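Local coordinates for enoyl-[acyl-carrier-protein] reductase [FMN] (Thermotoga maritima, PDB 5GVJ), which probably reduces enoyl groups carried on acyl carrier protein with NADH, as an FMN-dependent enoyl reductase of the nitronate monooxygenase-like TIM-barrel family, at residues 21-26 against 259-264; 27-32 against 201-206. The protein carries 1 engineered substitution. All blocks are in the same frame, centred on the assembly; numbering follows the deposited sequence.

Contact 1. Residues 21-26 against 259-264; sequences GMAWAG and GSLRRA
The FMN-binding loop that follows strand 17-18 of the TIM barrel meets the first turn of helix 260-265, a meeting carried by W24 and M22 of the loop against L261 and R262 of the helix. The aliphatic part of R262 lies over one face of the W24 indole. R262 CG sits 3.4 Å from the centroid of the W24 six-membered ring and 8° off the normal, a CH-pi contact; CD reaches W24 CH2 at 3.6 Å. CG, anti to the backbone N (chi1 -167°), is set over the ring, and the chain bends at chi3. The guanidinium plane stands 75° from the ring plane rather than stacking on it, and NH1 forms a salt bridge with E267. L261 meets the loop through CD2, which touches A23 O at 3.7 Å and meets W24 near the ring plane, at CD1 (4.0 Å). The same methyl is 4.3 Å from A23 CB and 4.3 Å from M22 CG, so one branch of the leucine serves three residues. Within the loop, G26 N bonds to M22 O at 2.7 Å, closing a turn that contains A23 and directly follows G21; both bind FMN in this protein, although none is bound to this chain here. W24 also touches A47, M22 leans on Y208 of helix 206-214, and L261 packs on A276, an engineered alanine; G26 is backbone-bonded to G44, ending strand 41-44.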
ATOM      1  N   GLY A  21       4.478 -19.572  -1.190  1.00 22.71           N
ATOM      2  CA  GLY A  21       5.375 -20.531  -0.554  1.00 23.88           C
ATOM      3  C   GLY A  21       5.402 -20.434   0.960  1.00 29.36           C
ATOM      4  O   GLY A  21       6.475 -20.535   1.572  1.00 26.87           O
ATOM      5  N   MET A  22       4.247 -20.226   1.577  1.00 28.51           N
ATOM      6  CA  MET A  22       4.128 -20.279   3.023  1.00 25.97           C
ATOM      7  C   MET A  22       4.279 -21.722   3.511  1.00 24.06           C
ATOM      8  O   MET A  22       4.075 -22.684   2.763  1.00 23.03           O
ATOM      9  CB  MET A  22       2.774 -19.699   3.436  1.00 26.25           C
ATOM     10  CG  MET A  22       2.560 -19.483   4.917  1.00 33.76           C
ATOM     11  SD  MET A  22       0.983 -18.635   5.175  1.00 39.66           S
ATOM     12  CE  MET A  22      -0.205 -19.775   4.454  1.00 33.63           C
ATOM     13  N   ALA A  23       4.657 -21.873   4.781  1.00 23.69           N
ATOM     14  CA  ALA A  23       4.685 -23.202   5.377  1.00 25.02           C
ATOM     15  C   ALA A  23       3.289 -23.812   5.351  1.00 26.15           C
ATOM     16  O   ALA A  23       2.285 -23.116   5.537  1.00 23.91           O
ATOM     17  CB  ALA A  23       5.211 -23.142   6.809  1.00 25.62           C
ATOM     18  N   TRP A  24       3.234 -25.118   5.077  1.00 24.27           N
ATOM     19  CA  TRP A  24       1.998 -25.901   5.031  1.00 24.31           C
ATOM     20  C   TRP A  24       1.178 -25.610   3.780  1.00 22.78           C
ATOM     21  O   TRP A  24       0.718 -26.549   3.129  1.00 20.43           O
ATOM     22  CB  TRP A  24       1.156 -25.687   6.293  1.00 24.18           C
ATOM     23  CG  TRP A  24       1.885 -26.085   7.528  1.00 27.67           C
ATOM     24  CD1 TRP A  24       2.373 -25.258   8.497  1.00 28.60           C
ATOM     25  CD2 TRP A  24       2.254 -27.416   7.911  1.00 31.02           C
ATOM     26  NE1 TRP A  24       3.003 -25.995   9.471  1.00 30.15           N
ATOM     27  CE2 TRP A  24       2.943 -27.322   9.135  1.00 31.10           C
ATOM     28  CE3 TRP A  24       2.047 -28.681   7.349  1.00 30.69           C
ATOM     29  CZ2 TRP A  24       3.437 -28.444   9.805  1.00 29.59           C
ATOM     30  CZ3 TRP A  24       2.538 -29.794   8.014  1.00 36.85           C
ATOM     31  CH2 TRP A  24       3.224 -29.667   9.230  1.00 31.26           C
ATOM     32  N   ALA A  25       1.004 -24.334   3.408  1.00 22.72           N
ATOM     33  CA  ALA A  25       0.224 -24.018   2.210  1.00 19.75           C
ATOM     34  C   ALA A  25       1.049 -24.126   0.935  1.00 19.72           C
ATOM     35  O   ALA A  25       0.490 -24.383  -0.139  1.00 18.20           O
ATOM     36  CB  ALA A  25      -0.366 -22.604   2.312  1.00 18.86           C
ATOM     37  N   GLY A  26       2.362 -23.896   1.025  1.00 21.64           N
ATOM     38  CA  GLY A  26       3.244 -24.033  -0.121  1.00 21.84           C
ATOM     39  C   GLY A  26       3.612 -25.478  -0.405  1.00 17.95           C
ATOM     40  O   GLY A  26       4.780 -25.859  -0.288  1.00 17.81           O
ATOM     41  N   GLY A 259       2.047 -24.794  16.442  1.00 44.31           N
ATOM     42  CA  GLY A 259       1.163 -25.570  15.606  1.00 41.10           C
ATOM     43  C   GLY A 259      -0.081 -24.855  15.128  1.00 37.09           C
ATOM     44  O   GLY A 259      -0.878 -25.468  14.413  1.00 35.97           O
ATOM     45  N   SER A 260      -0.268 -23.574  15.470  1.00 40.37           N
ATOM     46  CA  SER A 260      -1.531 -22.907  15.152  1.00 36.92           C
ATOM     47  C   SER A 260      -1.715 -22.728  13.648  1.00 34.30           C
ATOM     48  O   SER A 260      -2.839 -22.834  13.145  1.00 31.35           O
ATOM     49  CB  SER A 260      -1.622 -21.561  15.870  1.00 36.82           C
ATOM     50  OG  SER A 260      -0.601 -20.672  15.446  1.00 39.73           O
ATOM     51  N   LEU A 261      -0.631 -22.467  12.907  1.00 29.75           N
ATOM     52  CA  LEU A 261      -0.764 -22.323  11.459  1.00 32.97           C
ATOM     53  C   LEU A 261      -1.138 -23.647  10.807  1.00 29.93           C
ATOM     54  O   LEU A 261      -1.986 -23.684   9.906  1.00 31.32           O
ATOM     55  CB  LEU A 261       0.526 -21.765  10.845  1.00 33.85           C
ATOM     56  CG  LEU A 261       0.478 -21.558   9.320  1.00 33.42           C
ATOM     57  CD1 LEU A 261      -0.533 -20.472   8.928  1.00 30.42           C
ATOM     58  CD2 LEU A 261       1.854 -21.249   8.737  1.00 32.93           C
ATOM     59  N   ARG A 262      -0.536 -24.750  11.261  1.00 32.84           N
ATOM     60  CA  ARG A 262      -0.883 -26.060  10.715  1.00 30.81           C
ATOM     61  C   ARG A 262      -2.349 -26.399  10.963  1.00 29.95           C
ATOM     62  O   ARG A 262      -3.013 -26.982  10.097  1.00 26.49           O
ATOM     63  CB  ARG A 262       0.014 -27.141  11.315  1.00 34.02           C
ATOM     64  CG  ARG A 262      -0.065 -28.463  10.570  1.00 34.34           C
ATOM     65  CD  ARG A 262       0.409 -29.628  11.433  1.00 42.33           C
ATOM     66  NE  ARG A 262      -0.443 -29.790  12.609  1.00 49.62           N
ATOM     67  CZ  ARG A 262      -1.547 -30.532  12.645  1.00 48.77           C
ATOM     68  NH1 ARG A 262      -1.942 -31.207  11.570  1.00 46.83           N
ATOM     69  NH2 ARG A 262      -2.254 -30.603  13.765  1.00 51.51           N
ATOM     70  N   ARG A 263      -2.875 -26.044  12.138  1.00 30.00           N
ATOM     71  CA  ARG A 263      -4.265 -26.377  12.442  1.00 32.89           C
ATOM     72  C   ARG A 263      -5.222 -25.671  11.490  1.00 29.00           C
ATOM     73  O   ARG A 263      -6.255 -26.233  11.108  1.00 29.12           O
ATOM     74  CB  ARG A 263      -4.602 -26.028  13.894  1.00 35.74           C
ATOM     75  CG  ARG A 263      -3.929 -26.906  14.944  1.00 36.37           C
ATOM     76  CD  ARG A 263      -4.668 -26.829  16.273  1.00 40.63           C
ATOM     77  NE  ARG A 263      -4.455 -25.557  16.956  1.00 45.95           N
ATOM     78  CZ  ARG A 263      -3.431 -25.305  17.772  1.00 48.53           C
ATOM     79  NH1 ARG A 263      -2.512 -26.240  18.012  1.00 47.48           N
ATOM     80  NH2 ARG A 263      -3.320 -24.114  18.354  1.00 48.12           N
ATOM     81  N   ALA A 264      -4.903 -24.434  11.098  1.00 30.50           N
ATOM     82  CA  ALA A 264      -5.754 -23.732  10.142  1.00 26.92           C
ATOM     83  C   ALA A 264      -5.610 -24.326   8.747  1.00 28.28           C
ATOM     84  O   ALA A 264      -6.606 -24.690   8.110  1.00 27.65           O
ATOM     85  CB  ALA A 264      -5.420 -22.239  10.132  1.00 26.59           C
TER

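Contact 2. Residues 27-32 against 201-206; sequences TPTLAA and ESDVHP
A helix-to-loop contact, partly buried and made by van der Waals packing plus one water bridge, joins the first turn of helix 28-36 to the loop between helices 193-197 and 206-214, with L30 against S202 and T29 against D203. The two methyls of L30 lie side by side against S202: CD2 reaches S202 CB at 3.8 Å, while CD1 comes to S202 N at 4.0 Å. In L30, chi1 (178°) sets CG anti to the backbone N, and from there CD1 and CD2 reach S202; L30 also touches M19 and S199. S202 OG is held by V197 O and accepts a weak bond from V204 N. An alanine in place of L30 lacks both methyls and would probably open a gap facing S202, M19 and S199. One residue back, T29 and D203 cross at about a right angle, with D203 OD2 3.6 Å from T29 CB. T29 CG2, anti to its own backbone N, approaches E201 O. The carboxylate of E201 leads away from the helix, and its OE1 accepts from V290 N. T27 does double duty. T27 OG1 accepts from L30 N at 3.3 Å with an N-H...O angle of 166°, capping the helix, and it also hydrogen-bonds a water at 2.9 Å. That water accepts from D203 N at 2.7 Å, joining the cap to the loop through solvent. A threonine N-cap followed by proline is a familiar way to begin a helix; here it opens the helix after the first strand of the TIM barrel, with the L30 side chain about 7 Å from G21 and about 8 Å from G193, residues that bind FMN in another structure of this protein.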
ATOM      1  N   THR A  27       2.622 -26.285  -0.781  1.00 17.44           N
ATOM      2  CA  THR A  27       2.820 -27.700  -1.059  1.00 16.66           C
ATOM      3  C   THR A  27       3.363 -27.909  -2.467  1.00 16.88           C
ATOM      4  O   THR A  27       3.163 -27.074  -3.349  1.00 17.00           O
ATOM      5  CB  THR A  27       1.496 -28.461  -0.927  1.00 17.70           C
ATOM      6  OG1 THR A  27       0.559 -27.951  -1.885  1.00 18.02           O
ATOM      7  CG2 THR A  27       0.914 -28.336   0.475  1.00 19.31           C
ATOM      8  N   PRO A  28       4.029 -29.045  -2.716  1.00 17.72           N
ATOM      9  CA  PRO A  28       4.419 -29.367  -4.100  1.00 16.57           C
ATOM     10  C   PRO A  28       3.250 -29.400  -5.062  1.00 16.27           C
ATOM     11  O   PRO A  28       3.420 -29.075  -6.242  1.00 17.07           O
ATOM     12  CB  PRO A  28       5.072 -30.753  -3.975  1.00 22.79           C
ATOM     13  CG  PRO A  28       5.506 -30.839  -2.559  1.00 24.64           C
ATOM     14  CD  PRO A  28       4.556 -30.012  -1.740  1.00 20.26           C
ATOM     15  N   THR A  29       2.055 -29.775  -4.597  1.00 17.54           N
ATOM     16  CA  THR A  29       0.914 -29.830  -5.501  1.00 16.18           C
ATOM     17  C   THR A  29       0.526 -28.441  -5.997  1.00 14.74           C
ATOM     18  O   THR A  29       0.240 -28.259  -7.188  1.00 15.39           O
ATOM     19  CB  THR A  29      -0.289 -30.492  -4.820  1.00 24.26           C
ATOM     20  OG1 THR A  29       0.034 -31.846  -4.474  1.00 31.61           O
ATOM     21  CG2 THR A  29      -1.403 -30.565  -5.796  1.00 26.54           C
ATOM     22  N   LEU A  30       0.484 -27.454  -5.100  1.00 15.11           N
ATOM     23  CA  LEU A  30       0.172 -26.092  -5.539  1.00 15.71           C
ATOM     24  C   LEU A  30       1.336 -25.494  -6.318  1.00 16.25           C
ATOM     25  O   LEU A  30       1.132 -24.841  -7.349  1.00 13.84           O
ATOM     26  CB  LEU A  30      -0.175 -25.210  -4.337  1.00 16.25           C
ATOM     27  CG  LEU A  30      -0.485 -23.726  -4.588  1.00 14.19           C
ATOM     28  CD1 LEU A  30      -1.487 -23.512  -5.744  1.00 12.33           C
ATOM     29  CD2 LEU A  30      -1.031 -23.108  -3.318  1.00 14.48           C
ATOM     30  N   ALA A  31       2.565 -25.726  -5.850  1.00 16.27           N
ATOM     31  CA  ALA A  31       3.736 -25.193  -6.542  1.00 16.21           C
ATOM     32  C   ALA A  31       3.857 -25.764  -7.951  1.00 13.55           C
ATOM     33  O   ALA A  31       4.150 -25.036  -8.905  1.00 15.19           O
ATOM     34  CB  ALA A  31       4.993 -25.485  -5.724  1.00 13.78           C
ATOM     35  N   ALA A  32       3.627 -27.067  -8.108  1.00 13.91           N
ATOM     36  CA  ALA A  32       3.721 -27.658  -9.439  1.00 14.23           C
ATOM     37  C   ALA A  32       2.690 -27.053 -10.379  1.00 13.62           C
ATOM     38  O   ALA A  32       2.962 -26.848 -11.568  1.00 15.05           O
ATOM     39  CB  ALA A  32       3.564 -29.177  -9.348  1.00 12.32           C
ATOM     40  N   GLU A 201      -6.328 -25.730  -7.115  1.00 16.91           N
ATOM     41  CA  GLU A 201      -5.200 -26.633  -6.932  1.00 13.93           C
ATOM     42  C   GLU A 201      -4.503 -26.447  -5.594  1.00 18.19           C
ATOM     43  O   GLU A 201      -3.587 -27.218  -5.277  1.00 15.84           O
ATOM     44  CB  GLU A 201      -4.193 -26.447  -8.075  1.00 15.92           C
ATOM     45  CG  GLU A 201      -4.712 -26.896  -9.456  1.00 13.49           C
ATOM     46  CD  GLU A 201      -5.642 -25.883 -10.122  1.00 17.57           C
ATOM     47  OE1 GLU A 201      -5.796 -24.755  -9.586  1.00 18.41           O
ATOM     48  OE2 GLU A 201      -6.220 -26.211 -11.188  1.00 19.52           O
ATOM     49  N   SER A 202      -4.888 -25.441  -4.815  1.00 13.54           N
ATOM     50  CA  SER A 202      -4.355 -25.311  -3.466  1.00 15.19           C
ATOM     51  C   SER A 202      -4.929 -26.401  -2.578  1.00 14.31           C
ATOM     52  O   SER A 202      -6.108 -26.737  -2.685  1.00 16.84           O
ATOM     53  CB  SER A 202      -4.686 -23.933  -2.892  1.00 15.43           C
ATOM     54  OG  SER A 202      -4.633 -23.938  -1.473  1.00 16.24           O
ATOM     55  N   ASP A 203      -4.089 -26.971  -1.711  1.00 15.08           N
ATOM     56  CA  ASP A 203      -4.505 -28.058  -0.836  1.00 20.77           C
ATOM     57  C   ASP A 203      -4.757 -27.607   0.600  1.00 20.99           C
ATOM     58  O   ASP A 203      -4.838 -28.445   1.502  1.00 16.06           O
ATOM     59  CB  ASP A 203      -3.488 -29.202  -0.869  1.00 16.94           C
ATOM     60  CG  ASP A 203      -3.718 -30.143  -2.040  1.00 20.23           C
ATOM     61  OD1 ASP A 203      -4.782 -30.044  -2.679  1.00 23.05           O
ATOM     62  OD2 ASP A 203      -2.850 -31.002  -2.308  1.00 20.67           O
ATOM     63  N   VAL A 204      -4.927 -26.305   0.831  1.00 14.35           N
ATOM     64  CA  VAL A 204      -5.373 -25.866   2.142  1.00 20.13           C
ATOM     65  C   VAL A 204      -6.806 -26.347   2.367  1.00 18.46           C
ATOM     66  O   VAL A 204      -7.560 -26.593   1.418  1.00 16.27           O
ATOM     67  CB  VAL A 204      -5.252 -24.333   2.275  1.00 20.09           C
ATOM     68  CG1 VAL A 204      -3.872 -23.880   1.833  1.00 19.48           C
ATOM     69  CG2 VAL A 204      -6.307 -23.628   1.446  1.00 18.31           C
ATOM     70  N   HIS A 205      -7.173 -26.498   3.631  1.00 18.72           N
ATOM     71  CA  HIS A 205      -8.486 -27.031   3.993  1.00 19.35           C
ATOM     72  C   HIS A 205      -9.597 -26.191   3.361  1.00 23.62           C
ATOM     73  O   HIS A 205      -9.463 -24.965   3.259  1.00 22.32           O
ATOM     74  CB  HIS A 205      -8.626 -27.038   5.518  1.00 23.03           C
ATOM     75  CG  HIS A 205      -9.800 -27.818   6.029  1.00 26.98           C
ATOM     76  ND1 HIS A 205     -11.079 -27.309   6.052  1.00 25.47           N
ATOM     77  CD2 HIS A 205      -9.879 -29.058   6.570  1.00 27.76           C
ATOM     78  CE1 HIS A 205     -11.900 -28.205   6.570  1.00 29.56           C
ATOM     79  NE2 HIS A 205     -11.197 -29.276   6.894  1.00 27.82           N
ATOM     80  N   PRO A 206     -10.700 -26.812   2.915  1.00 23.16           N
ATOM     81  CA  PRO A 206     -11.795 -26.028   2.312  1.00 21.59           C
ATOM     82  C   PRO A 206     -12.254 -24.849   3.155  1.00 23.92           C
ATOM     83  O   PRO A 206     -12.653 -23.818   2.597  1.00 23.86           O
ATOM     84  CB  PRO A 206     -12.912 -27.070   2.145  1.00 23.14           C
ATOM     85  CG  PRO A 206     -12.184 -28.365   1.961  1.00 27.35           C
ATOM     86  CD  PRO A 206     -10.968 -28.265   2.868  1.00 23.35           C
TER
HETATM   87  O   HOH W   1      -1.587 -26.262  -0.969  1.00 18.81           O

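From the N terminus the chain leaves strand 17-18, passes through the 21-26 loop of contact 1 and runs directly into the 27-32 helix start of contact 2. It then runs through the remaining seven strands of the parallel sheet, ending with 189-191, and helix 193-197 before 201-206 returns to the helix start, closing a loop of 168 intervening residues. Contact 1 closes later, when 259-264 reaches the 21-26 loop, so contact 2 is nested inside it. The two centres are about 11 Å apart and touch: A25 CB packs on V204 CG1 at 3.8 Å, and A25 O on L30 CD2. Together they tie the barrel's beginning to the loop between helices 193-197 and 206-214 and to helix 260-265.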